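Local atomic coordinates of serine-rich secreted cell wall anchored (LPXTG-motif ) protein (Lactobacillus reuteri ATCC 53608, PDB entry 5NXK), a protein that probably mediates adhesion of the gut bacterium to host surfaces through a binding region built as a parallel beta-solenoid. Residues A[150-155]-A[253-258]; A[188-193]-A[221-226]; A[258-263]-A[286-291]; A[198-203]-A[228-233]. All blocks are in the same frame, centred on the assembly; numbering follows the deposited sequence.

Contact 1 (A[150-155]-A[253-258]); sequences FSHRTP and IPQLEN
His152 opens the meeting at its imidazole end. Its CG lies anti to the backbone N (chi1 -174°), and CD2 comes to 3.7 Å from NE2 of Gln255, whose chain is bent at chi2 (-80°); the two side chains cross obliquely, with ring and amide planes 33° apart. A water in the plane of this ring joins the two side chains: it stands 3.0 Å from His152 NE2 and accepts the N-H of Gln255 NE2 at the same distance. Arg153 contributes its backbone, because Gln255 NE2 donates to Arg153 O at 2.7 Å, in the carbonyl plane and close to the plane of its own amide. Both donations thus leave one amide nitrogen, which fixes the rotation of the group. The segments belong to excursions from the beta-solenoid coils, 253-258 following strand 248-252, and they meet over the strands 186-191 and 221-226, whose Trp189 and Lys224 both Thr154 and Gln255 touch. Thr154 sets its CB 3.6 Å from the other amide atom, Gln255 OE1, while its hydroxyl turns to Gly157 and Asp156. Pro155 follows at about a right angle to the glutamine, its CD 3.4 Å from Gln255 OE1.

Contact 2 (A[188-193]-A[221-226]); sequences MWLLTA and YNIKLD
Two successive coils of the beta-solenoid lie side by side here, strands 188-191 and 223-226 running parallel with 3° between their axes in the four-stranded sheet of this part of the coil. The ladder is regular: Lys224 N donates to Met188 O, Leu190 N to Lys224 O at 2.9 Å and Asp226 N to Leu190 O, each nearly along the C=O axis. Beyond the last bridge Thr192 N reaches Asp226 O from above the carbonyl plane. On the face carrying Trp189, Leu191, Lys224 and Asp226, the indole NE1 donates to Asp226 OD2 at 2.9 Å, meeting its anti lone pair with the oxygen close to the ring plane. Lys224, extended out to CE and bent only at chi4, runs beside the indole and lays its CD over one face, a CH-pi contact 3.9 Å from the centroid of the five-membered ring of Trp189. The indole is therefore gripped at its edge and covered on a face. On the other face Leu190 CD1 meets Leu225 CD2 at 3.9 Å, and Met188 and Ile223 turn to Met213 in the interior. Parallel strands of successive coils paired in register are the hallmark of the parallel beta-helix.

Contact 3 (A[258-263]-A[286-291]); sequences NIFTRG and AGTVAN
Four hydrogen bonds join these segments, one from a side chain and three from the backbone. Thr288 OG1, held between its backbone N and carbonyl carbon (chi1 47°), donates to Ile259 O at 2.7 Å, in the plane of that carbonyl. The same residue accepts through its backbone: Thr261 N reaches Thr288 O at 3.2 Å, nearly along the C=O axis. The ladder then alternates, with Ala290 N giving to Thr261 O at 3.0 Å and Gly263 N to Ala290 O at 2.8 Å, the latter from above the carbonyl plane. Val289 N is satisfied within its own segment by Gly287 O, which closes an inverse gamma turn centred on Thr288 and leads the chain into the strand. Thr261 OG1, anti to its backbone N, turns from this interface to Gly227 O, and the extended side chain of Arg262 carries NH1 to Arg229 O on the preceding coil. The apolar share is small: Thr261 CG2 lies beside Val289 CG2 at 3.8 Å, and the Phe260 and Thr288 side chains cross obliquely, CD2 of the former 3.8 Å from CB of the latter. The axes of strands 261-263 and 289-291 are inclined by 26°, yet Thr261, Arg262 and Gly263 pair in order with Val289, Ala290 and Asn291. This brings in 289-295, the outermost strand of the sheet at the C-terminal end, by the in-register parallel pairing of successive coils typical of a beta-solenoid.

Contact 4 (A[198-203]-A[228-233]); sequences SGISTV and GRENHF
Backbone bonding defines this pairing of adjacent coils in the long parallel sheet of the beta-solenoid, where strands 200-203 and 230-233 run 3° from parallel. Gly199 O accepts twice, from Arg229 N at 2.8 Å on a lone pair and from Glu230 N at 3.2 Å. Ser201 N donates to Glu230 O, His232 N to Ser201 O and Val203 N to His232 O, the first and last from above the carbonyl plane. Gly199 has a positive phi of 66°, which favours glycine.

Van der Waals contacts occupy both faces, the apolar one inside. Val203, Phe233, Ser201 and Asn231 share the inner face, where Val203 CB meets Phe233 CD1 at 3.9 Å and both side chains lie against Ile223 of another sheet. Across the outer face the methyl Ile200 CD1 packs 3.7 Å from the carboxylate oxygen Glu230 OE2, and the hydroxyl oxygen Thr202 OG1 sits 3.4 Å from the ring carbon His232 CD2.

Polar side-chain bonds run along segment 228-233 on that outer face. Arg229 holds Glu230 side-on in a salt bridge, NE and NH2 both reaching OE2. OE2 lies in the guanidinium plane; NE meets its anti lone pair, while NH2 comes from above the carboxylate plane. The arginine charge probably helps to keep the carboxylate ionised. Glu230 OE1 receives His232 NE2 at 2.6 Å on its anti lone pair, 9° out of the imidazole plane.

How the contacts relate
Contact 2 is the buried member of the set, contacts 3 and 4 are partly buried, and contact 1 lies at the surface. Contacts 2 and 4 join the same pair of coils through different sheets: strands 186-191 and 221-226 lead on to 200-205 and 230-235, and Thr192 OG1 of one probably bonds to Gly228 N of the other. Contact 3 continues the sheet of contact 4 toward the C-terminus, since 261-267 adjoins 230-235. Contact 1 lacks a strand ladder; its segments rest on the Trp189 side of contact 2 and share Asn258 with contact 3. Accordingly, its chemistry rests on one glutamine amide and a water, against backbone ladders in the others.

Contact 1 (A[150-155]-A[253-258])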
loop_
_atom_site.group_PDB
_atom_site.type_symbol
_atom_site.label_atom_id
_atom_site.label_comp_id
_atom_site.label_asym_id
_atom_site.label_seq_id
_atom_site.Cartn_x
_atom_site.Cartn_y
_atom_site.Cartn_z
ATOM N N PHE A 150 -4.887 8.549 7.292
ATOM C CA PHE A 150 -3.846 8.486 8.301
ATOM C C PHE A 150 -2.825 9.585 8.075
ATOM O O PHE A 150 -2.385 9.815 6.954
ATOM C CB PHE A 150 -3.148 7.123 8.295
ATOM C CG PHE A 150 -1.998 7.044 9.252
ATOM C CD1 PHE A 150 -2.225 6.990 10.615
ATOM C CD2 PHE A 150 -0.686 7.056 8.791
ATOM C CE1 PHE A 150 -1.162 6.936 11.509
ATOM C CE2 PHE A 150 0.381 6.994 9.677
ATOM C CZ PHE A 150 0.141 6.937 11.040
ATOM N N SER A 151 -2.462 10.263 9.155
ATOM C CA SER A 151 -1.498 11.353 9.121
ATOM C C SER A 151 -0.333 11.060 10.063
ATOM O O SER A 151 -0.525 10.476 11.132
ATOM C CB SER A 151 -2.171 12.672 9.507
ATOM O OG SER A 151 -1.223 13.724 9.499
ATOM N N HIS A 152 0.868 11.473 9.680
ATOM C CA HIS A 152 2.042 11.204 10.497
ATOM C C HIS A 152 3.064 12.321 10.327
ATOM O O HIS A 152 3.152 12.938 9.258
ATOM C CB HIS A 152 2.617 9.827 10.139
ATOM C CG HIS A 152 3.741 9.386 11.025
ATOM N ND1 HIS A 152 3.548 8.974 12.326
ATOM C CD2 HIS A 152 5.061 9.221 10.772
ATOM C CE1 HIS A 152 4.709 8.619 12.850
ATOM N NE2 HIS A 152 5.642 8.755 11.925
ATOM N N ARG A 153 3.817 12.601 11.384
ATOM C CA ARG A 153 4.768 13.708 11.356
ATOM C C ARG A 153 5.954 13.443 10.424
ATOM O O ARG A 153 6.367 12.300 10.243
ATOM C CB ARG A 153 5.287 13.996 12.768
ATOM C CG ARG A 153 5.928 15.372 12.918
ATOM C CD ARG A 153 6.833 15.454 14.148
ATOM N NE ARG A 153 7.654 16.661 14.110
ATOM C CZ ARG A 153 8.820 16.764 13.476
ATOM N NH1 ARG A 153 9.344 15.715 12.849
ATOM N NH2 ARG A 153 9.480 17.913 13.498
ATOM N N THR A 154 6.472 14.510 9.818
ATOM C CA THR A 154 7.726 14.480 9.074
ATOM C C THR A 154 8.470 15.778 9.386
ATOM O O THR A 154 7.870 16.713 9.921
ATOM C CB THR A 154 7.516 14.376 7.549
ATOM O OG1 THR A 154 7.163 15.669 7.038
ATOM C CG2 THR A 154 6.449 13.344 7.186
ATOM N N PRO A 155 9.770 15.857 9.041
ATOM C CA PRO A 155 10.461 17.137 9.226
ATOM C C PRO A 155 9.852 18.304 8.438
ATOM O O PRO A 155 10.179 19.452 8.733
ATOM C CB PRO A 155 11.882 16.844 8.726
ATOM C CG PRO A 155 12.035 15.367 8.892
ATOM C CD PRO A 155 10.691 14.795 8.590
ATOM N N ILE A 253 14.543 10.501 2.870
ATOM C CA ILE A 253 15.087 11.456 3.825
ATOM C C ILE A 253 14.743 10.956 5.226
ATOM O O ILE A 253 13.570 10.730 5.527
ATOM C CB ILE A 253 14.510 12.887 3.599
ATOM C CG1 ILE A 253 14.966 13.449 2.241
ATOM C CG2 ILE A 253 14.951 13.828 4.710
ATOM C CD1 ILE A 253 14.385 14.858 1.924
ATOM N N PRO A 254 15.761 10.739 6.074
ATOM C CA PRO A 254 15.479 10.174 7.404
ATOM C C PRO A 254 14.524 11.048 8.227
ATOM O O PRO A 254 14.584 12.277 8.145
ATOM C CB PRO A 254 16.860 10.095 8.058
ATOM C CG PRO A 254 17.838 10.017 6.884
ATOM C CD PRO A 254 17.207 10.874 5.808
ATOM N N GLN A 255 13.634 10.406 8.979
ATOM C CA GLN A 255 12.642 11.097 9.804
ATOM C C GLN A 255 13.276 11.829 10.990
ATOM O O GLN A 255 12.709 12.795 11.509
ATOM C CB GLN A 255 11.598 10.095 10.310
ATOM C CG GLN A 255 10.619 9.657 9.237
ATOM C CD GLN A 255 9.517 10.680 9.003
ATOM O OE1 GLN A 255 9.657 11.573 8.159
ATOM N NE2 GLN A 255 8.398 10.532 9.719
ATOM N N LEU A 256 14.443 11.346 11.418
ATOM C CA LEU A 256 15.153 11.861 12.598
ATOM C C LEU A 256 16.660 11.910 12.355
ATOM O O LEU A 256 17.160 11.265 11.436
ATOM C CB LEU A 256 14.877 11.003 13.827
ATOM C CG LEU A 256 13.422 10.781 14.238
ATOM C CD1 LEU A 256 13.379 9.713 15.302
ATOM C CD2 LEU A 256 12.780 12.074 14.720
ATOM N N GLU A 257 17.372 12.657 13.197
ATOM C CA GLU A 257 18.831 12.818 13.102
ATOM C C GLU A 257 19.658 11.571 13.451
ATOM O O GLU A 257 20.806 11.450 13.021
ATOM C CB GLU A 257 19.289 13.955 14.028
ATOM C CG GLU A 257 18.839 15.349 13.644
ATOM C CD GLU A 257 19.289 15.757 12.254
ATOM O OE1 GLU A 257 20.492 15.585 11.946
ATOM O OE2 GLU A 257 18.448 16.255 11.474
ATOM N N ASN A 258 19.103 10.648 14.232
ATOM C CA ASN A 258 19.893 9.479 14.634
ATOM C C ASN A 258 19.671 8.266 13.731
ATOM O O ASN A 258 19.849 7.126 14.162
ATOM C CB ASN A 258 19.568 9.086 16.076
ATOM C CG ASN A 258 18.101 8.732 16.266
ATOM O OD1 ASN A 258 17.260 9.051 15.422
ATOM N ND2 ASN A 258 17.787 8.078 17.383
HETATM O O HOH W 1 8.613 8.669 12.047
#

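Contact 2 (A[188-193]-A[221-226])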
loop_
_atom_site.group_PDB
_atom_site.type_symbol
_atom_site.label_atom_id
_atom_site.label_comp_id
_atom_site.label_asym_id
_atom_site.label_seq_id
_atom_site.Cartn_x
_atom_site.Cartn_y
_atom_site.Cartn_z
ATOM N N MET A 188 2.490 6.247 -1.642
ATOM C CA MET A 188 3.001 5.066 -0.927
ATOM C C MET A 188 3.985 5.515 0.134
ATOM O O MET A 188 5.014 6.099 -0.193
ATOM C CB MET A 188 3.707 4.097 -1.872
ATOM C CG MET A 188 2.824 3.438 -2.919
ATOM S SD MET A 188 3.843 2.424 -4.031
ATOM C CE MET A 188 2.575 1.650 -5.032
ATOM N N TRP A 189 3.684 5.240 1.397
ATOM C CA TRP A 189 4.586 5.596 2.473
ATOM C C TRP A 189 5.002 4.323 3.191
ATOM O O TRP A 189 4.186 3.682 3.848
ATOM C CB TRP A 189 3.923 6.566 3.464
ATOM C CG TRP A 189 4.885 7.209 4.418
ATOM C CD1 TRP A 189 6.216 6.937 4.549
ATOM C CD2 TRP A 189 4.602 8.267 5.350
ATOM N NE1 TRP A 189 6.772 7.744 5.505
ATOM C CE2 TRP A 189 5.807 8.572 6.009
ATOM C CE3 TRP A 189 3.444 8.978 5.691
ATOM C CZ2 TRP A 189 5.890 9.560 6.993
ATOM C CZ3 TRP A 189 3.532 9.961 6.663
ATOM C CH2 TRP A 189 4.744 10.244 7.302
ATOM N N LEU A 190 6.274 3.965 3.056
ATOM C CA LEU A 190 6.811 2.771 3.688
ATOM C C LEU A 190 7.810 3.230 4.734
ATOM O O LEU A 190 8.837 3.827 4.409
ATOM C CB LEU A 190 7.472 1.836 2.677
ATOM C CG LEU A 190 6.606 1.268 1.539
ATOM C CD1 LEU A 190 6.512 2.231 0.353
ATOM C CD2 LEU A 190 7.108 -0.110 1.091
ATOM N N LEU A 191 7.480 2.965 5.992
ATOM C CA LEU A 191 8.260 3.443 7.127
ATOM C C LEU A 191 8.526 2.290 8.095
ATOM O O LEU A 191 7.645 1.464 8.334
ATOM C CB LEU A 191 7.507 4.584 7.841
ATOM C CG LEU A 191 8.121 5.274 9.070
ATOM C CD1 LEU A 191 7.742 6.770 9.096
ATOM C CD2 LEU A 191 7.693 4.578 10.384
ATOM N N THR A 192 9.729 2.224 8.650
ATOM C CA THR A 192 9.958 1.329 9.779
ATOM C C THR A 192 10.356 2.170 10.980
ATOM O O THR A 192 10.995 3.202 10.845
ATOM C CB THR A 192 11.050 0.270 9.493
ATOM O OG1 THR A 192 12.336 0.909 9.441
ATOM C CG2 THR A 192 10.794 -0.424 8.151
ATOM N N ALA A 193 10.045 1.672 12.162
ATOM C CA ALA A 193 10.360 2.368 13.396
ATOM C C ALA A 193 11.312 1.469 14.164
ATOM O O ALA A 193 11.500 0.316 13.795
ATOM C CB ALA A 193 9.101 2.655 14.204
ATOM N N TYR A 221 4.478 13.561 -2.614
ATOM C CA TYR A 221 5.482 12.537 -2.936
ATOM C C TYR A 221 4.784 11.266 -3.394
ATOM O O TYR A 221 3.868 10.803 -2.725
ATOM C CB TYR A 221 6.362 12.167 -1.740
ATOM C CG TYR A 221 6.656 13.244 -0.742
ATOM C CD1 TYR A 221 7.165 14.470 -1.130
ATOM C CD2 TYR A 221 6.437 13.019 0.613
ATOM C CE1 TYR A 221 7.441 15.452 -0.199
ATOM C CE2 TYR A 221 6.706 13.991 1.548
ATOM C CZ TYR A 221 7.205 15.208 1.140
ATOM O OH TYR A 221 7.479 16.181 2.078
ATOM N N ASN A 222 5.207 10.685 -4.516
ATOM C CA ASN A 222 4.622 9.408 -4.926
ATOM C C ASN A 222 5.025 8.286 -3.958
ATOM O O ASN A 222 4.191 7.516 -3.487
ATOM C CB ASN A 222 5.046 9.036 -6.347
ATOM C CG ASN A 222 4.540 10.025 -7.387
ATOM O OD1 ASN A 222 5.332 10.668 -8.060
ATOM N ND2 ASN A 222 3.218 10.149 -7.514
ATOM N N ILE A 223 6.319 8.189 -3.691
ATOM C CA ILE A 223 6.850 7.135 -2.839
ATOM C C ILE A 223 7.760 7.738 -1.778
ATOM O O ILE A 223 8.715 8.441 -2.086
ATOM C CB ILE A 223 7.635 6.078 -3.641
ATOM C CG1 ILE A 223 6.759 5.449 -4.731
ATOM C CG2 ILE A 223 8.179 4.986 -2.712
ATOM C CD1 ILE A 223 7.543 4.479 -5.644
ATOM N N LYS A 224 7.433 7.490 -0.521
ATOM C CA LYS A 224 8.283 7.935 0.556
ATOM C C LYS A 224 8.809 6.709 1.284
ATOM O O LYS A 224 8.035 5.888 1.785
ATOM C CB LYS A 224 7.541 8.877 1.515
ATOM C CG LYS A 224 8.497 9.527 2.492
ATOM C CD LYS A 224 7.845 10.443 3.514
ATOM C CE LYS A 224 8.946 11.123 4.325
ATOM N NZ LYS A 224 8.752 12.579 4.439
ATOM N N LEU A 225 10.130 6.588 1.319
ATOM C CA LEU A 225 10.795 5.414 1.873
ATOM C C LEU A 225 11.514 5.834 3.163
ATOM O O LEU A 225 12.381 6.713 3.133
ATOM C CB LEU A 225 11.784 4.830 0.851
ATOM C CG LEU A 225 11.210 4.313 -0.483
ATOM C CD1 LEU A 225 12.330 3.944 -1.467
ATOM C CD2 LEU A 225 10.243 3.139 -0.291
ATOM N N ASP A 226 11.122 5.239 4.290
ATOM C CA ASP A 226 11.678 5.583 5.596
ATOM C C ASP A 226 12.096 4.324 6.369
ATOM O O ASP A 226 11.782 4.182 7.553
ATOM C CB ASP A 226 10.663 6.397 6.412
ATOM C CG ASP A 226 10.634 7.873 6.014
ATOM O OD1 ASP A 226 11.721 8.469 5.817
ATOM O OD2 ASP A 226 9.523 8.429 5.867
#

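Contact 3 (A[258-263]-A[286-291])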
loop_
_atom_site.group_PDB
_atom_site.type_symbol
_atom_site.label_atom_id
_atom_site.label_comp_id
_atom_site.label_asym_id
_atom_site.label_seq_id
_atom_site.Cartn_x
_atom_site.Cartn_y
_atom_site.Cartn_z
ATOM N N ASN A 258 19.103 10.648 14.232
ATOM C CA ASN A 258 19.893 9.479 14.634
ATOM C C ASN A 258 19.671 8.266 13.731
ATOM O O ASN A 258 19.849 7.126 14.162
ATOM C CB ASN A 258 19.568 9.086 16.076
ATOM C CG ASN A 258 18.101 8.732 16.266
ATOM O OD1 ASN A 258 17.260 9.051 15.422
ATOM N ND2 ASN A 258 17.787 8.078 17.383
ATOM N N ILE A 259 19.278 8.506 12.484
ATOM C CA ILE A 259 19.034 7.404 11.554
ATOM C C ILE A 259 20.084 7.364 10.450
ATOM O O ILE A 259 20.247 8.317 9.687
ATOM C CB ILE A 259 17.633 7.505 10.919
ATOM C CG1 ILE A 259 16.552 7.409 12.001
ATOM C CG2 ILE A 259 17.448 6.426 9.856
ATOM C CD1 ILE A 259 15.119 7.637 11.491
ATOM N N PHE A 260 20.820 6.261 10.411
ATOM C CA PHE A 260 21.870 6.034 9.428
ATOM C C PHE A 260 21.440 4.864 8.559
ATOM O O PHE A 260 21.421 3.717 9.011
ATOM C CB PHE A 260 23.201 5.770 10.114
ATOM C CG PHE A 260 23.635 6.889 11.011
ATOM C CD1 PHE A 260 23.205 6.945 12.328
ATOM C CD2 PHE A 260 24.448 7.903 10.530
ATOM C CE1 PHE A 260 23.586 7.987 13.154
ATOM C CE2 PHE A 260 24.838 8.950 11.347
ATOM C CZ PHE A 260 24.408 8.992 12.662
ATOM N N THR A 261 20.999 5.173 7.342
ATOM C CA THR A 261 20.329 4.181 6.520
ATOM C C THR A 261 20.905 4.099 5.102
ATOM O O THR A 261 21.921 4.722 4.788
ATOM C CB THR A 261 18.812 4.462 6.490
ATOM O OG1 THR A 261 18.113 3.334 5.957
ATOM C CG2 THR A 261 18.490 5.751 5.716
ATOM N N ARG A 262 20.288 3.268 4.272
ATOM C CA ARG A 262 20.777 3.026 2.914
ATOM C C ARG A 262 19.640 3.251 1.923
ATOM O O ARG A 262 18.478 3.057 2.270
ATOM C CB ARG A 262 21.268 1.584 2.801
ATOM C CG ARG A 262 22.358 1.211 3.802
ATOM C CD ARG A 262 22.650 -0.279 3.711
ATOM N NE ARG A 262 23.533 -0.770 4.773
ATOM C CZ ARG A 262 23.273 -0.759 6.082
ATOM N NH1 ARG A 262 22.124 -0.270 6.563
ATOM N NH2 ARG A 262 24.186 -1.243 6.919
ATOM N N GLY A 263 19.973 3.613 0.687
ATOM C CA GLY A 263 18.981 3.714 -0.368
ATOM C C GLY A 263 19.545 3.083 -1.629
ATOM O O GLY A 263 20.726 3.217 -1.931
ATOM N N ALA A 286 18.434 12.803 0.809
ATOM C CA ALA A 286 19.207 13.771 1.584
ATOM C C ALA A 286 19.387 13.270 3.011
ATOM O O ALA A 286 18.645 12.397 3.463
ATOM C CB ALA A 286 18.518 15.147 1.571
ATOM N N GLY A 287 20.389 13.799 3.710
ATOM C CA GLY A 287 20.684 13.346 5.060
ATOM C C GLY A 287 21.625 12.152 5.046
ATOM O O GLY A 287 22.250 11.858 4.024
ATOM N N THR A 288 21.719 11.447 6.173
ATOM C CA THR A 288 22.667 10.344 6.291
ATOM C C THR A 288 22.122 9.046 5.707
ATOM O O THR A 288 21.822 8.090 6.432
ATOM C CB THR A 288 23.086 10.118 7.755
ATOM O OG1 THR A 288 21.920 10.121 8.586
ATOM C CG2 THR A 288 23.996 11.237 8.205
ATOM N N VAL A 289 22.022 9.043 4.377
ATOM C CA VAL A 289 21.617 7.895 3.575
ATOM C C VAL A 289 22.775 7.570 2.633
ATOM O O VAL A 289 23.224 8.438 1.886
ATOM C CB VAL A 289 20.340 8.195 2.730
ATOM C CG1 VAL A 289 19.846 6.938 1.972
ATOM C CG2 VAL A 289 19.234 8.766 3.591
ATOM N N ALA A 290 23.264 6.333 2.654
ATOM C CA ALA A 290 24.214 5.898 1.626
ATOM C C ALA A 290 23.375 5.425 0.465
ATOM O O ALA A 290 22.666 4.423 0.582
ATOM C CB ALA A 290 25.142 4.781 2.131
ATOM N N ASN A 291 23.430 6.159 -0.643
ATOM C CA ASN A 291 22.493 5.930 -1.728
ATOM C C ASN A 291 23.177 5.548 -3.029
ATOM O O ASN A 291 24.281 5.996 -3.319
ATOM C CB ASN A 291 21.638 7.176 -1.956
ATOM C CG ASN A 291 20.354 6.866 -2.713
ATOM O OD1 ASN A 291 19.469 6.204 -2.188
ATOM N ND2 ASN A 291 20.246 7.352 -3.943
#

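Contact 4 (A[198-203]-A[228-233])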
loop_
_atom_site.group_PDB
_atom_site.type_symbol
_atom_site.label_atom_id
_atom_site.label_comp_id
_atom_site.label_asym_id
_atom_site.label_seq_id
_atom_site.Cartn_x
_atom_site.Cartn_y
_atom_site.Cartn_z
ATOM N N SER A 198 12.801 -5.810 10.774
ATOM C CA SER A 198 13.694 -5.779 9.600
ATOM C C SER A 198 14.299 -4.428 9.259
ATOM O O SER A 198 15.435 -4.378 8.784
ATOM C CB SER A 198 12.959 -6.302 8.356
ATOM O OG SER A 198 11.990 -5.368 7.891
ATOM N N GLY A 199 13.561 -3.339 9.464
ATOM C CA GLY A 199 14.076 -2.026 9.114
ATOM C C GLY A 199 14.279 -1.812 7.618
ATOM O O GLY A 199 15.021 -0.919 7.192
ATOM N N ILE A 200 13.584 -2.609 6.821
ATOM C CA ILE A 200 13.697 -2.555 5.363
ATOM C C ILE A 200 12.394 -2.059 4.741
ATOM O O ILE A 200 11.319 -2.550 5.088
ATOM C CB ILE A 200 14.022 -3.945 4.787
ATOM C CG1 ILE A 200 15.367 -4.434 5.334
ATOM C CG2 ILE A 200 14.027 -3.927 3.247
ATOM C CD1 ILE A 200 15.636 -5.906 5.036
ATOM N N SER A 201 12.490 -1.077 3.846
ATOM C CA SER A 201 11.316 -0.582 3.129
ATOM C C SER A 201 11.574 -0.648 1.626
ATOM O O SER A 201 12.485 0.010 1.123
ATOM C CB SER A 201 10.981 0.854 3.547
ATOM O OG SER A 201 10.566 0.908 4.905
ATOM N N THR A 202 10.721 -1.375 0.909
ATOM C CA THR A 202 10.968 -1.695 -0.504
ATOM C C THR A 202 9.728 -1.611 -1.373
ATOM O O THR A 202 8.690 -2.128 -1.003
ATOM C CB THR A 202 11.541 -3.118 -0.652
ATOM O OG1 THR A 202 12.794 -3.189 0.028
ATOM C CG2 THR A 202 11.765 -3.472 -2.112
ATOM N N VAL A 203 9.835 -0.931 -2.510
ATOM C CA VAL A 203 8.831 -1.020 -3.570
ATOM C C VAL A 203 9.452 -1.705 -4.770
ATOM O O VAL A 203 10.541 -1.318 -5.200
ATOM C CB VAL A 203 8.304 0.356 -3.986
ATOM C CG1 VAL A 203 7.314 0.231 -5.171
ATOM C CG2 VAL A 203 7.650 1.043 -2.786
ATOM N N GLY A 228 14.642 1.968 8.351
ATOM C CA GLY A 228 15.747 2.243 9.258
ATOM C C GLY A 228 17.111 1.759 8.787
ATOM O O GLY A 228 18.125 2.351 9.150
ATOM N N ARG A 229 17.157 0.683 8.005
ATOM C CA ARG A 229 18.438 0.178 7.482
ATOM C C ARG A 229 18.514 0.152 5.942
ATOM O O ARG A 229 19.589 0.333 5.382
ATOM C CB ARG A 229 18.776 -1.218 8.049
ATOM C CG ARG A 229 17.891 -2.389 7.616
ATOM C CD ARG A 229 18.638 -3.752 7.818
ATOM N NE ARG A 229 19.473 -4.088 6.652
ATOM C CZ ARG A 229 20.805 -4.175 6.658
ATOM N NH1 ARG A 229 21.484 -3.980 7.785
ATOM N NH2 ARG A 229 21.463 -4.467 5.532
ATOM N N GLU A 230 17.403 -0.117 5.257
ATOM C CA GLU A 230 17.423 -0.158 3.787
ATOM C C GLU A 230 16.163 0.461 3.197
ATOM O O GLU A 230 15.065 0.351 3.762
ATOM C CB GLU A 230 17.531 -1.597 3.239
ATOM C CG GLU A 230 18.728 -2.444 3.699
ATOM C CD GLU A 230 18.666 -3.886 3.167
ATOM O OE1 GLU A 230 18.160 -4.096 2.033
ATOM O OE2 GLU A 230 19.039 -4.822 3.923
ATOM N N ASN A 231 16.334 1.085 2.038
ATOM C CA ASN A 231 15.231 1.654 1.271
ATOM C C ASN A 231 15.439 1.291 -0.191
ATOM O O ASN A 231 16.477 1.602 -0.738
ATOM C CB ASN A 231 15.176 3.172 1.443
ATOM C CG ASN A 231 14.839 3.583 2.865
ATOM O OD1 ASN A 231 13.668 3.630 3.243
ATOM N ND2 ASN A 231 15.871 3.835 3.676
ATOM N N HIS A 232 14.463 0.661 -0.829
ATOM C CA HIS A 232 14.659 0.199 -2.204
ATOM C C HIS A 232 13.533 0.615 -3.126
ATOM O O HIS A 232 12.375 0.584 -2.734
ATOM C CB HIS A 232 14.775 -1.325 -2.257
ATOM C CG HIS A 232 15.940 -1.876 -1.509
ATOM N ND1 HIS A 232 17.181 -2.070 -2.094
ATOM C CD2 HIS A 232 16.058 -2.328 -0.238
ATOM C CE1 HIS A 232 18.007 -2.581 -1.208
ATOM N NE2 HIS A 232 17.351 -2.747 -0.066
ATOM N N PHE A 233 13.878 1.010 -4.348
ATOM C CA PHE A 233 12.884 1.123 -5.412
ATOM C C PHE A 233 13.462 0.373 -6.596
ATOM O O PHE A 233 14.488 0.787 -7.156
ATOM C CB PHE A 233 12.588 2.580 -5.777
ATOM C CG PHE A 233 11.551 2.744 -6.872
ATOM C CD1 PHE A 233 10.375 2.006 -6.848
ATOM C CD2 PHE A 233 11.734 3.672 -7.895
ATOM C CE1 PHE A 233 9.407 2.163 -7.835
ATOM C CE2 PHE A 233 10.776 3.840 -8.888
ATOM C CZ PHE A 233 9.610 3.095 -8.862
#